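Local coordinates for peptidase M16 domain protein (Alicyclobacillus acidocaldarius subsp. acidocaldarius DSM 446, PDB 4XEA), which is a putative M16-family metallopeptidase that carries a bound nickel ion and probably hydrolyses peptide bonds, at residues Glu8-Arg13 / Asp203-Ala208; Tyr157-Val162 / Glu232-Pro237; Val197-Phe202 / Phe369-Trp374; Gln250-Val255 / Gly319-His324. All blocks are in the same frame, centred on the assembly; numbering follows the deposited sequence. Where two conformers were deposited one is given.

Interaction 1. Residues Glu8-Arg13 / Asp203-Ala208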
loop_
_atom_site.group_PDB
_atom_site.type_symbol
_atom_site.label_atom_id
_atom_site.label_comp_id
_atom_site.label_asym_id
_atom_site.label_seq_id
_atom_site.Cartn_x
_atom_site.Cartn_y
_atom_site.Cartn_z
ATOM N N GLU A 8 -10.969 -23.333 -7.936
ATOM C CA GLU A 8 -10.578 -23.928 -9.206
ATOM C C GLU A 8 -9.567 -23.024 -9.881
ATOM O O GLU A 8 -9.670 -21.795 -9.781
ATOM C CB GLU A 8 -11.794 -24.095 -10.140
ATOM C CG GLU A 8 -11.396 -24.417 -11.587
ATOM C CD GLU A 8 -12.563 -24.800 -12.501
ATOM O OE1 GLU A 8 -13.675 -24.275 -12.332
ATOM O OE2 GLU A 8 -12.325 -25.591 -13.432
ATOM N N THR A 9 -8.598 -23.635 -10.555
ATOM C CA THR A 9 -7.781 -22.941 -11.545
ATOM C C THR A 9 -7.982 -23.598 -12.915
ATOM O O THR A 9 -7.592 -24.756 -13.118
ATOM C CB THR A 9 -6.297 -22.945 -11.168
ATOM O OG1 THR A 9 -6.152 -22.361 -9.881
ATOM C CG2 THR A 9 -5.462 -22.163 -12.181
ATOM N N ARG A 10 -8.547 -22.825 -13.848
ATOM C CA ARG A 10 -8.878 -23.280 -15.193
ATOM C C ARG A 10 -7.977 -22.550 -16.196
ATOM O O ARG A 10 -8.139 -21.351 -16.442
ATOM C CB ARG A 10 -10.360 -23.008 -15.489
ATOM C CG ARG A 10 -10.924 -23.726 -16.718
ATOM C CD ARG A 10 -12.380 -23.332 -16.994
ATOM N NE ARG A 10 -13.277 -23.635 -15.872
ATOM C CZ ARG A 10 -14.606 -23.465 -15.886
ATOM N NH1 ARG A 10 -15.220 -22.951 -16.950
ATOM N NH2 ARG A 10 -15.325 -23.797 -14.826
ATOM N N THR A 11 -7.041 -23.307 -16.765
ATOM C CA THR A 11 -6.031 -22.819 -17.684
ATOM C C THR A 11 -6.146 -23.555 -19.046
ATOM O O THR A 11 -6.071 -24.778 -19.094
ATOM C CB THR A 11 -4.621 -23.069 -17.125
ATOM O OG1 THR A 11 -4.454 -22.412 -15.845
ATOM C CG2 THR A 11 -3.576 -22.567 -18.084
ATOM N N TRP A 12 -6.330 -22.796 -20.128
ATOM C CA TRP A 12 -6.367 -23.344 -21.464
ATOM C C TRP A 12 -5.813 -22.326 -22.464
ATOM O O TRP A 12 -5.423 -21.206 -22.075
ATOM C CB TRP A 12 -7.784 -23.844 -21.833
ATOM C CG TRP A 12 -8.740 -22.818 -22.281
ATOM C CD1 TRP A 12 -9.196 -22.627 -23.559
ATOM C CD2 TRP A 12 -9.441 -21.878 -21.461
ATOM N NE1 TRP A 12 -10.133 -21.620 -23.586
ATOM C CE2 TRP A 12 -10.292 -21.135 -22.313
ATOM C CE3 TRP A 12 -9.440 -21.589 -20.086
ATOM C CZ2 TRP A 12 -11.121 -20.114 -21.833
ATOM C CZ3 TRP A 12 -10.261 -20.582 -19.621
ATOM C CH2 TRP A 12 -11.093 -19.857 -20.492
ATOM N N ARG A 13 -5.673 -22.753 -23.713
ATOM C CA ARG A 13 -5.095 -21.930 -24.779
ATOM C C ARG A 13 -6.075 -21.833 -25.951
ATOM O O ARG A 13 -6.561 -22.855 -26.426
ATOM C CB ARG A 13 -3.751 -22.507 -25.256
ATOM C CG ARG A 13 -3.030 -21.617 -26.275
ATOM C CD ARG A 13 -1.734 -22.230 -26.855
ATOM N NE ARG A 13 -0.830 -22.745 -25.805
ATOM C CZ ARG A 13 0.256 -22.165 -25.315
ATOM N NH1 ARG A 13 0.639 -20.960 -25.707
ATOM N NH2 ARG A 13 0.977 -22.813 -24.399
ATOM N N ASP A 203 -18.350 -15.934 -12.698
ATOM C CA ASP A 203 -18.734 -17.281 -13.128
ATOM C C ASP A 203 -17.773 -17.697 -14.192
ATOM O O ASP A 203 -17.693 -17.050 -15.226
ATOM C CB ASP A 203 -20.177 -17.293 -13.655
ATOM C CG ASP A 203 -20.610 -18.664 -14.116
ATOM O OD1 ASP A 203 -20.001 -19.246 -15.036
ATOM O OD2 ASP A 203 -21.566 -19.171 -13.544
ATOM N N ALA A 204 -17.030 -18.764 -13.940
ATOM C CA ALA A 204 -15.967 -19.170 -14.861
ATOM C C ALA A 204 -16.497 -19.672 -16.219
ATOM O O ALA A 204 -15.891 -19.429 -17.265
ATOM C CB ALA A 204 -15.056 -20.221 -14.205
ATOM N N ASP A 205 -17.639 -20.349 -16.209
ATOM C CA ASP A 205 -18.221 -20.855 -17.463
ATOM C C ASP A 205 -18.679 -19.667 -18.312
ATOM O O ASP A 205 -18.489 -19.647 -19.522
ATOM C CB ASP A 205 -19.423 -21.783 -17.203
ATOM C CG ASP A 205 -19.071 -23.019 -16.366
ATOM O OD1 ASP A 205 -17.995 -23.621 -16.553
ATOM O OD2 ASP A 205 -19.916 -23.408 -15.532
ATOM N N GLU A 206 -19.299 -18.680 -17.659
ATOM C CA GLU A 206 -19.793 -17.479 -18.341
ATOM C C GLU A 206 -18.651 -16.711 -18.993
ATOM O O GLU A 206 -18.723 -16.357 -20.176
ATOM C CB GLU A 206 -20.510 -16.556 -17.351
ATOM C CG GLU A 206 -21.019 -15.231 -17.955
ATOM C CD GLU A 206 -21.312 -14.159 -16.897
ATOM O OE1 GLU A 206 -20.948 -14.349 -15.708
ATOM O OE2 GLU A 206 -21.915 -13.127 -17.266
ATOM N N ILE A 207 -17.587 -16.465 -18.231
ATOM C CA ILE A 207 -16.503 -15.638 -18.717
ATOM C C ILE A 207 -15.666 -16.371 -19.787
ATOM O O ILE A 207 -15.211 -15.748 -20.756
ATOM C CB ILE A 207 -15.611 -15.133 -17.550
ATOM C CG1 ILE A 207 -16.405 -14.207 -16.612
ATOM C CG2 ILE A 207 -14.365 -14.425 -18.091
ATOM C CD1 ILE A 207 -17.102 -13.027 -17.298
ATOM N N ALA A 208 -15.490 -17.688 -19.631
ATOM C CA ALA A 208 -14.751 -18.493 -20.629
ATOM C C ALA A 208 -15.415 -18.449 -21.991
ATOM O O ALA A 208 -14.741 -18.400 -23.007
ATOM C CB ALA A 208 -14.594 -19.921 -20.176
#
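Arg10 leaves strand 10-13 with CB directed at helix 204-216, CG anti to the backbone N (chi1 -166°), and the chain runs extended until it bends at chi3 (-59°), which turns the guanidinium across the first turn of the helix. NE comes first and bonds to Glu8 OE2 at 3.3 Å. Arg10 CZ lies 3.7 Å from the methyl carbon CB of Ala204, which sits over one face of the guanidinium, toward its rim. NH2 reaches Glu8 OE1 at 3.0 Å, so Glu8 is gripped side-on by two nitrogens, and the same NH2 makes a weak 3.2 Å bond to Asp205 OD1. The stronger tie to that carboxylate runs from Arg10 NH1 to Asp205 OD1 at 2.9 Å, with the oxygen near the guanidinium plane; NH1 also bonds to a glycerol probably left from crystallisation. Glu8, Arg10 and Asp205 thus form a salt-bridge network at the surface, joining an edge strand of the six-stranded mixed sheet to the start of a helix packed alongside it. Asp203 is the N-cap of that helix, its OD1 accepting from Glu206 N at 2.8 Å. One turn further on, the indole of Trp12 puts CH2 against Ala208 CB at 3.5 Å, while its NE1 bonds to Glu212 on the same helix.

Interaction 2. Residues Tyr157-Val162 / Glu232-Pro237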
loop_
_atom_site.group_PDB
_atom_site.type_symbol
_atom_site.label_atom_id
_atom_site.label_comp_id
_atom_site.label_asym_id
_atom_site.label_seq_id
_atom_site.Cartn_x
_atom_site.Cartn_y
_atom_site.Cartn_z
ATOM N N TYR A 157 25.613 -1.667 -15.266
ATOM C CA TYR A 157 25.419 -2.230 -16.591
ATOM C C TYR A 157 26.206 -1.435 -17.631
ATOM O O TYR A 157 26.143 -0.212 -17.686
ATOM C CB TYR A 157 23.890 -2.352 -16.934
ATOM C CG TYR A 157 23.245 -3.462 -16.205
ATOM C CD1 TYR A 157 23.350 -4.783 -16.657
ATOM C CD2 TYR A 157 22.572 -3.237 -14.999
ATOM C CE1 TYR A 157 22.749 -5.856 -15.954
ATOM C CE2 TYR A 157 21.979 -4.294 -14.301
ATOM C CZ TYR A 157 22.103 -5.588 -14.751
ATOM O OH TYR A 157 21.558 -6.572 -14.008
ATOM N N HIS A 158 26.969 -2.146 -18.465
ATOM C CA HIS A 158 27.707 -1.529 -19.540
ATOM C C HIS A 158 26.834 -1.174 -20.748
ATOM O O HIS A 158 27.016 -0.111 -21.334
ATOM C CB HIS A 158 28.820 -2.459 -20.064
ATOM C CG HIS A 158 29.875 -2.790 -19.053
ATOM N ND1 HIS A 158 31.200 -2.451 -19.224
ATOM C CD2 HIS A 158 29.807 -3.482 -17.896
ATOM C CE1 HIS A 158 31.890 -2.874 -18.178
ATOM N NE2 HIS A 158 31.061 -3.482 -17.350
ATOM N N GLU A 159 26.004 -2.119 -21.174
ATOM C CA GLU A 159 25.306 -2.041 -22.478
ATOM C C GLU A 159 23.841 -2.497 -22.418
ATOM O O GLU A 159 23.064 -2.106 -23.268
ATOM C CB GLU A 159 25.939 -2.997 -23.519
ATOM C CG GLU A 159 27.335 -2.813 -23.888
ATOM C CD GLU A 159 28.053 -4.174 -24.147
ATOM O OE1 GLU A 159 27.693 -4.912 -25.114
ATOM O OE2 GLU A 159 29.014 -4.461 -23.374
ATOM N N HIS A 160 23.491 -3.387 -21.486
ATOM C CA HIS A 160 22.145 -3.922 -21.385
ATOM C C HIS A 160 21.097 -2.770 -21.306
ATOM O O HIS A 160 21.325 -1.792 -20.590
ATOM C CB HIS A 160 22.015 -4.836 -20.167
ATOM C CG HIS A 160 20.796 -5.710 -20.196
ATOM N ND1 HIS A 160 19.518 -5.213 -20.057
ATOM C CD2 HIS A 160 20.663 -7.045 -20.417
ATOM C CE1 HIS A 160 18.650 -6.205 -20.161
ATOM N NE2 HIS A 160 19.315 -7.326 -20.381
ATOM N N PRO A 161 19.977 -2.865 -22.061
ATOM C CA PRO A 161 18.962 -1.813 -22.018
ATOM C C PRO A 161 18.360 -1.473 -20.659
ATOM O O PRO A 161 17.812 -0.364 -20.514
ATOM C CB PRO A 161 17.848 -2.367 -22.923
ATOM C CG PRO A 161 18.561 -3.221 -23.903
ATOM C CD PRO A 161 19.648 -3.867 -23.095
ATOM N N VAL A 162 18.469 -2.377 -19.685
ATOM C CA VAL A 162 17.960 -2.145 -18.340
ATOM C C VAL A 162 18.587 -0.863 -17.731
ATOM O O VAL A 162 18.074 -0.296 -16.769
ATOM C CB VAL A 162 18.154 -3.373 -17.432
ATOM C CG1 VAL A 162 19.653 -3.562 -17.067
ATOM C CG2 VAL A 162 17.266 -3.261 -16.132
ATOM N N GLU A 232 26.091 -8.961 -25.171
ATOM C CA GLU A 232 26.917 -9.719 -24.221
ATOM C C GLU A 232 27.414 -8.864 -23.047
ATOM O O GLU A 232 28.538 -8.404 -23.010
ATOM C CB GLU A 232 28.122 -10.342 -24.974
ATOM C CG GLU A 232 27.636 -11.347 -26.020
ATOM C CD GLU A 232 28.747 -12.017 -26.842
ATOM O OE1 GLU A 232 29.921 -11.579 -26.772
ATOM O OE2 GLU A 232 28.421 -12.972 -27.600
ATOM N N GLU A 233 26.609 -8.734 -22.046
ATOM C CA GLU A 233 26.914 -7.878 -20.944
ATOM C C GLU A 233 28.054 -8.506 -20.075
ATOM O O GLU A 233 27.936 -9.654 -19.663
ATOM C CB GLU A 233 25.638 -7.715 -20.140
ATOM C CG GLU A 233 25.792 -6.933 -18.891
ATOM C CD GLU A 233 26.084 -5.438 -19.150
ATOM O OE1 GLU A 233 25.647 -4.890 -20.185
ATOM O OE2 GLU A 233 26.751 -4.864 -18.286
ATOM N N PRO A 234 29.117 -7.737 -19.782
ATOM C CA PRO A 234 30.123 -8.234 -18.830
ATOM C C PRO A 234 29.583 -8.551 -17.455
ATOM O O PRO A 234 28.590 -7.928 -16.992
ATOM C CB PRO A 234 31.160 -7.100 -18.764
ATOM C CG PRO A 234 31.009 -6.340 -20.045
ATOM C CD PRO A 234 29.497 -6.416 -20.325
ATOM N N PRO A 235 30.220 -9.525 -16.760
ATOM C CA PRO A 235 29.715 -9.875 -15.441
ATOM C C PRO A 235 30.117 -8.883 -14.333
ATOM O O PRO A 235 29.599 -8.966 -13.234
ATOM C CB PRO A 235 30.340 -11.253 -15.172
ATOM C CG PRO A 235 31.687 -11.221 -15.916
ATOM C CD PRO A 235 31.272 -10.456 -17.228
ATOM N N THR A 236 31.043 -7.979 -14.630
ATOM C CA THR A 236 31.514 -6.998 -13.682
ATOM C C THR A 236 30.859 -5.634 -13.974
ATOM O O THR A 236 30.507 -5.326 -15.104
ATOM C CB THR A 236 33.041 -6.838 -13.770
ATOM O OG1 THR A 236 33.415 -6.643 -15.140
ATOM C CG2 THR A 236 33.828 -8.105 -13.177
ATOM N N PRO A 237 30.759 -4.776 -12.958
ATOM C CA PRO A 237 30.110 -3.486 -13.164
ATOM C C PRO A 237 30.969 -2.559 -14.001
ATOM O O PRO A 237 32.182 -2.699 -14.024
ATOM C CB PRO A 237 29.937 -2.917 -11.741
ATOM C CG PRO A 237 30.689 -3.729 -10.856
ATOM C CD PRO A 237 31.066 -5.039 -11.544
#
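Glu233 OE1 takes two backbone N-H groups, from Glu159 N at 3.0 Å and His160 N at 2.9 Å. The first uses the syn lone pair; the second comes in from above the carboxylate plane. The other oxygen, OE2, receives His158 N at 2.7 Å on its own syn lone pair and forms a salt bridge to Lys258 on strand 252-258. Three successive amides of the loop after helix 144-156 therefore converge on one carboxylate. Its chain leaves with CG anti to the backbone N and bends at chi2 (69°) to bring the acid there, while Tyr157 CD1 lies 3.8 Å from Glu233 CD. An alanine at Glu233 would remove the carboxylate these amides share and would probably loosen the loop. Beside Glu233, Pro234 CG sits squarely over the face of the His158 imidazole, a CH-pi contact 3.7 Å from the ring centroid. At the ring edge His158 NE2 donates to Thr236 O at 3.0 Å, so one face and one edge fix its rotation. The contact joins loops from the two sequence-family regions of the M16 chain. With amide dipoles and the Lys258 ammonium all directed at it, Glu233 is likely to stay ionised.

Interaction 3. Residues Val197-Phe202 / Phe369-Trp374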
loop_
_atom_site.group_PDB
_atom_site.type_symbol
_atom_site.label_atom_id
_atom_site.label_comp_id
_atom_site.label_asym_id
_atom_site.label_seq_id
_atom_site.Cartn_x
_atom_site.Cartn_y
_atom_site.Cartn_z
ATOM N N VAL A 197 -5.375 -13.397 -17.305
ATOM C CA VAL A 197 -5.520 -14.066 -16.000
ATOM C C VAL A 197 -6.555 -13.285 -15.189
ATOM O O VAL A 197 -6.514 -12.064 -15.146
ATOM C CB VAL A 197 -4.183 -14.186 -15.261
ATOM C CG1 VAL A 197 -4.326 -14.941 -13.974
ATOM C CG2 VAL A 197 -3.118 -14.920 -16.171
ATOM N N ILE A 198 -7.502 -14.012 -14.603
ATOM C CA ILE A 198 -8.638 -13.398 -13.896
ATOM C C ILE A 198 -8.878 -14.168 -12.614
ATOM O O ILE A 198 -8.952 -15.400 -12.638
ATOM C CB ILE A 198 -9.911 -13.444 -14.732
ATOM C CG1 ILE A 198 -9.640 -12.961 -16.149
ATOM C CG2 ILE A 198 -11.054 -12.572 -14.092
ATOM C CD1 ILE A 198 -10.870 -12.996 -17.043
ATOM N N ALA A 199 -9.001 -13.448 -11.501
ATOM C CA ALA A 199 -9.342 -14.058 -10.213
ATOM C C ALA A 199 -10.422 -13.249 -9.498
ATOM O O ALA A 199 -10.464 -12.011 -9.571
ATOM C CB ALA A 199 -8.125 -14.225 -9.320
ATOM N N GLY A 200 -11.318 -13.979 -8.841
ATOM C CA GLY A 200 -12.311 -13.355 -7.976
ATOM C C GLY A 200 -13.729 -13.851 -8.183
ATOM O O GLY A 200 -13.953 -14.992 -8.635
ATOM N N GLY A 201 -14.687 -12.987 -7.844
ATOM C CA GLY A 201 -16.124 -13.348 -7.809
ATOM C C GLY A 201 -16.837 -13.309 -9.149
ATOM O O GLY A 201 -17.680 -12.470 -9.371
ATOM N N PHE A 202 -16.497 -14.222 -10.046
ATOM C CA PHE A 202 -17.140 -14.299 -11.375
ATOM C C PHE A 202 -17.467 -15.743 -11.720
ATOM O O PHE A 202 -16.897 -16.665 -11.138
ATOM C CB PHE A 202 -16.214 -13.739 -12.449
ATOM C CG PHE A 202 -14.935 -14.560 -12.641
ATOM C CD1 PHE A 202 -13.850 -14.419 -11.774
ATOM C CD2 PHE A 202 -14.845 -15.492 -13.666
ATOM C CE1 PHE A 202 -12.708 -15.189 -11.932
ATOM C CE2 PHE A 202 -13.686 -16.259 -13.843
ATOM C CZ PHE A 202 -12.615 -16.103 -12.974
ATOM N N PHE A 369 -2.508 -10.318 -6.120
ATOM C CA PHE A 369 -1.296 -11.160 -6.085
ATOM C C PHE A 369 -1.410 -12.424 -6.975
ATOM O O PHE A 369 -0.535 -12.719 -7.832
ATOM C CB PHE A 369 -0.951 -11.525 -4.635
ATOM C CG PHE A 369 0.256 -12.441 -4.498
ATOM C CD1 PHE A 369 1.513 -11.901 -4.196
ATOM C CD2 PHE A 369 0.125 -13.818 -4.602
ATOM C CE1 PHE A 369 2.638 -12.737 -4.044
ATOM C CE2 PHE A 369 1.260 -14.666 -4.479
ATOM C CZ PHE A 369 2.512 -14.098 -4.177
ATOM N N LEU A 370 -2.485 -13.186 -6.808
ATOM C CA LEU A 370 -2.683 -14.379 -7.616
ATOM C C LEU A 370 -2.531 -14.082 -9.107
ATOM O O LEU A 370 -1.885 -14.828 -9.858
ATOM C CB LEU A 370 -4.075 -14.977 -7.360
ATOM C CG LEU A 370 -4.273 -15.633 -6.017
ATOM C CD1 LEU A 370 -5.769 -15.794 -5.689
ATOM C CD2 LEU A 370 -3.546 -16.944 -5.972
ATOM N N VAL A 371 -3.135 -12.988 -9.538
ATOM C CA VAL A 371 -3.188 -12.665 -10.960
ATOM C C VAL A 371 -1.822 -12.188 -11.449
ATOM O O VAL A 371 -1.281 -12.739 -12.399
ATOM C CB VAL A 371 -4.304 -11.594 -11.241
ATOM C CG1 VAL A 371 -4.125 -11.043 -12.641
ATOM C CG2 VAL A 371 -5.722 -12.221 -11.055
ATOM N N ARG A 372 -1.281 -11.165 -10.779
ATOM C CA ARG A 372 0.004 -10.547 -11.127
ATOM C C ARG A 372 1.106 -11.596 -11.217
ATOM O O ARG A 372 1.880 -11.633 -12.171
ATOM C CB ARG A 372 0.412 -9.495 -10.084
ATOM C CG ARG A 372 0.454 -8.031 -10.567
ATOM C CD ARG A 372 0.953 -7.048 -9.483
ATOM N NE ARG A 372 1.860 -7.672 -8.511
ATOM C CZ ARG A 372 1.559 -7.865 -7.227
ATOM N NH1 ARG A 372 0.385 -7.472 -6.746
ATOM N NH2 ARG A 372 2.430 -8.448 -6.418
ATOM N N ASN A 373 1.171 -12.453 -10.211
ATOM C CA ASN A 373 2.190 -13.510 -10.196
ATOM C C ASN A 373 2.007 -14.632 -11.208
ATOM O O ASN A 373 2.992 -15.089 -11.815
ATOM C CB ASN A 373 2.389 -14.003 -8.795
ATOM C CG ASN A 373 3.124 -12.976 -7.978
ATOM O OD1 ASN A 373 4.313 -12.906 -8.067
ATOM N ND2 ASN A 373 2.414 -12.090 -7.314
ATOM N N TRP A 374 0.772 -15.030 -11.466
ATOM C CA TRP A 374 0.509 -16.030 -12.513
ATOM C C TRP A 374 1.017 -15.475 -13.838
ATOM O O TRP A 374 1.796 -16.136 -14.569
ATOM C CB TRP A 374 -0.990 -16.404 -12.628
ATOM C CG TRP A 374 -1.153 -17.806 -13.078
ATOM C CD1 TRP A 374 -1.433 -18.861 -12.282
ATOM C CD2 TRP A 374 -1.027 -18.324 -14.412
ATOM N NE1 TRP A 374 -1.501 -20.002 -13.015
ATOM C CE2 TRP A 374 -1.193 -19.713 -14.324
ATOM C CE3 TRP A 374 -0.740 -17.757 -15.663
ATOM C CZ2 TRP A 374 -1.150 -20.562 -15.455
ATOM C CZ3 TRP A 374 -0.668 -18.604 -16.807
ATOM C CH2 TRP A 374 -0.833 -19.983 -16.684
#
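The Trp374 indole meets Val197 CG2 obliquely at its CE3 corner, 3.7 Å away; Phe385 meets the same indole edge-to-face, and the Phe378 ring meets it with planes about 20° apart. The Phe202 ring carries Ile198 CG2 on one face and Gly200 N at its edge; Asn373 ND2 lies over one face of the Phe369 ring. The motif is a helix laid on a beta sheet: the 369-374 part of helix 367-379 runs nearly antiparallel to residues 197-200 (164°) of an inner strand of the six-stranded sheet, their axes 7.7 Å apart. Val197 and Ala199 direct their side chains at the helix, whereas Ile198 faces the other way. Val371 meets both residues, its two methyls parting: CG1 is anti to the backbone N (chi1 167°) and rests 4.1 Å from Val197 CB, CG2 reaches along the strand to Ala199. An alanine at Val371 would remove both methyls and is likely to loosen the fit of helix on strand. No hydrogen bond crosses the contact, which is van der Waals packing of methyls on side chains and on the strand backbone; Met34 also touches Val371. The closest side-chain pair is Ala199 CB to Val371 CG2, at 3.6 Å.

Interaction 4. Residues Gln250-Val255 / Gly319-His324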
loop_
_atom_site.group_PDB
_atom_site.type_symbol
_atom_site.label_atom_id
_atom_site.label_comp_id
_atom_site.label_asym_id
_atom_site.label_seq_id
_atom_site.Cartn_x
_atom_site.Cartn_y
_atom_site.Cartn_z
ATOM N N GLN A 250 18.312 13.687 3.703
ATOM C CA GLN A 250 19.258 12.772 4.335
ATOM C C GLN A 250 19.955 11.917 3.266
ATOM O O GLN A 250 19.405 11.707 2.176
ATOM C CB GLN A 250 18.579 11.917 5.422
ATOM C CG GLN A 250 17.558 10.891 4.934
ATOM C CD GLN A 250 16.270 11.510 4.404
ATOM O OE1 GLN A 250 16.089 11.664 3.187
ATOM N NE2 GLN A 250 15.359 11.861 5.314
ATOM N N PRO A 251 21.177 11.449 3.564
ATOM C CA PRO A 251 21.840 10.602 2.571
ATOM C C PRO A 251 21.049 9.313 2.299
ATOM O O PRO A 251 20.225 8.909 3.137
ATOM C CB PRO A 251 23.205 10.296 3.203
ATOM C CG PRO A 251 23.404 11.323 4.264
ATOM C CD PRO A 251 22.032 11.721 4.732
ATOM N N ARG A 252 21.278 8.701 1.131
ATOM C CA ARG A 252 20.706 7.389 0.785
ATOM C C ARG A 252 21.812 6.513 0.238
ATOM O O ARG A 252 22.668 7.003 -0.497
ATOM C CB ARG A 252 19.616 7.478 -0.293
ATOM C CG ARG A 252 18.313 8.132 0.158
ATOM C CD ARG A 252 18.347 9.616 -0.105
ATOM N NE ARG A 252 17.148 10.330 0.373
ATOM C CZ ARG A 252 15.958 10.271 -0.222
ATOM N NH1 ARG A 252 15.772 9.509 -1.310
ATOM N NH2 ARG A 252 14.941 10.959 0.280
ATOM N N LEU A 253 21.789 5.235 0.601
ATOM C CA LEU A 253 22.794 4.268 0.150
ATOM C C LEU A 253 22.067 3.167 -0.588
ATOM O O LEU A 253 21.043 2.712 -0.094
ATOM C CB LEU A 253 23.484 3.619 1.348
ATOM C CG LEU A 253 24.601 2.620 0.932
ATOM C CD1 LEU A 253 25.832 3.418 0.521
ATOM C CD2 LEU A 253 24.989 1.621 2.023
ATOM N N LEU A 254 22.619 2.721 -1.724
ATOM C CA LEU A 254 22.162 1.532 -2.411
ATOM C C LEU A 254 23.394 0.702 -2.702
ATOM O O LEU A 254 24.370 1.226 -3.245
ATOM C CB LEU A 254 21.492 1.877 -3.737
ATOM C CG LEU A 254 20.032 2.270 -3.846
ATOM C CD1 LEU A 254 19.759 2.312 -5.351
ATOM C CD2 LEU A 254 19.095 1.289 -3.152
ATOM N N VAL A 255 23.359 -0.571 -2.298
ATOM C CA VAL A 255 24.353 -1.533 -2.661
ATOM C C VAL A 255 23.664 -2.590 -3.531
ATOM O O VAL A 255 22.561 -3.091 -3.178
ATOM C CB VAL A 255 24.971 -2.218 -1.439
ATOM C CG1 VAL A 255 26.135 -3.144 -1.901
ATOM C CG2 VAL A 255 25.475 -1.183 -0.406
ATOM N N GLY A 319 19.323 -1.241 0.677
ATOM C CA GLY A 319 19.663 0.082 1.202
ATOM C C GLY A 319 18.454 0.899 1.566
ATOM O O GLY A 319 17.383 0.362 1.822
ATOM N N GLY A 320 18.635 2.205 1.609
ATOM C CA GLY A 320 17.568 3.119 2.006
ATOM C C GLY A 320 18.243 4.356 2.556
ATOM O O GLY A 320 19.411 4.646 2.208
ATOM N N ASN A 321 17.522 5.079 3.417
ATOM C CA ASN A 321 18.064 6.240 4.098
ATOM C C ASN A 321 19.232 5.821 5.001
ATOM O O ASN A 321 19.155 4.805 5.708
ATOM C CB ASN A 321 17.002 6.926 4.974
ATOM C CG ASN A 321 15.870 7.557 4.166
ATOM O OD1 ASN A 321 16.025 7.903 2.998
ATOM N ND2 ASN A 321 14.714 7.717 4.813
ATOM N N ALA A 322 20.283 6.640 5.008
ATOM C CA ALA A 322 21.520 6.294 5.681
ATOM C C ALA A 322 22.226 7.564 6.198
ATOM O O ALA A 322 22.968 8.207 5.441
ATOM C CB ALA A 322 22.430 5.548 4.710
ATOM N N PRO A 323 22.031 7.915 7.483
ATOM C CA PRO A 323 22.669 9.134 7.994
ATOM C C PRO A 323 24.195 9.092 7.931
ATOM O O PRO A 323 24.836 10.144 7.866
ATOM C CB PRO A 323 22.200 9.205 9.467
ATOM C CG PRO A 323 21.031 8.329 9.545
ATOM C CD PRO A 323 21.240 7.246 8.526
ATOM N N HIS A 324 24.755 7.887 7.999
ATOM C CA HIS A 324 26.190 7.677 7.860
ATOM C C HIS A 324 26.416 6.616 6.784
ATOM O O HIS A 324 26.578 5.427 7.080
ATOM C CB HIS A 324 26.799 7.294 9.209
ATOM C CG HIS A 324 26.544 8.310 10.287
ATOM N ND1 HIS A 324 27.286 9.465 10.419
ATOM C CD2 HIS A 324 25.598 8.359 11.257
ATOM C CE1 HIS A 324 26.822 10.170 11.436
ATOM N NE2 HIS A 324 25.797 9.521 11.963
#
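Three backbone hydrogen bonds join 250-255 to 319-324, where strands 252-258 and 314-321 run as antiparallel neighbours in the five-stranded mixed sheet. Leu253 and Gly320 form a hydrogen-bonded pair: Leu253 N donates to Gly320 O at 2.9 Å and Gly320 N to Leu253 O at 3.0 Å, both nearly along the C=O axis. Past the strand end, Ala322 N reaches Pro251 O at 2.9 Å from above the carbonyl plane. CA-H...O contacts accompany them, the closest from Gly319 CA to Leu253 O at 3.2 Å; a side chain at Gly319 would collide with that same oxygen. Among apolar contacts, Leu253 CB meets Ala322 CB at 4.0 Å on the sheet face covered by helix 325-342. Polar side chains gather on the other face. The amides of Gln250 and Asn321 stack, their planes 16° apart. Arg252 bends at chi2 (91°) so that NE and NH2 both hold Gln250 OE1, the latter at 3.2 Å, and Asn321 OD1 lies over one guanidinium face. Arg252 NH1 forms a salt bridge to Asp145, and Asn321 ND2 bonds to Asp300. Held at these ends, Arg252 and Asn321 probably keep the stack in place, and Asp145 probably offsets the arginine charge.

How the interactions relate
From the N terminus, interaction 1 closes first in sequence, bringing 8-13 to 203-208 around most of the first sheet. Interaction 2 opens inside that span, at 157-162, and closes at 232-237, so the two cross. Interaction 3 opens at 197-202, crossing both, and returns only at 369-374, so its long loop encloses the whole of interaction 4. Interactions 1 and 3 are neighbours: strand 194-200 leads straight into helix 204-216, and Ile207 packs on Phe202 and Ile198. In the six-stranded sheet, interaction 1 ties the edge strand 10-13 to helix 204-216 and interaction 3 lays helix 367-379 on inner strand 194-200; interaction 2 joins two distant loops, and interaction 4 pairs strands of the five-stranded sheet.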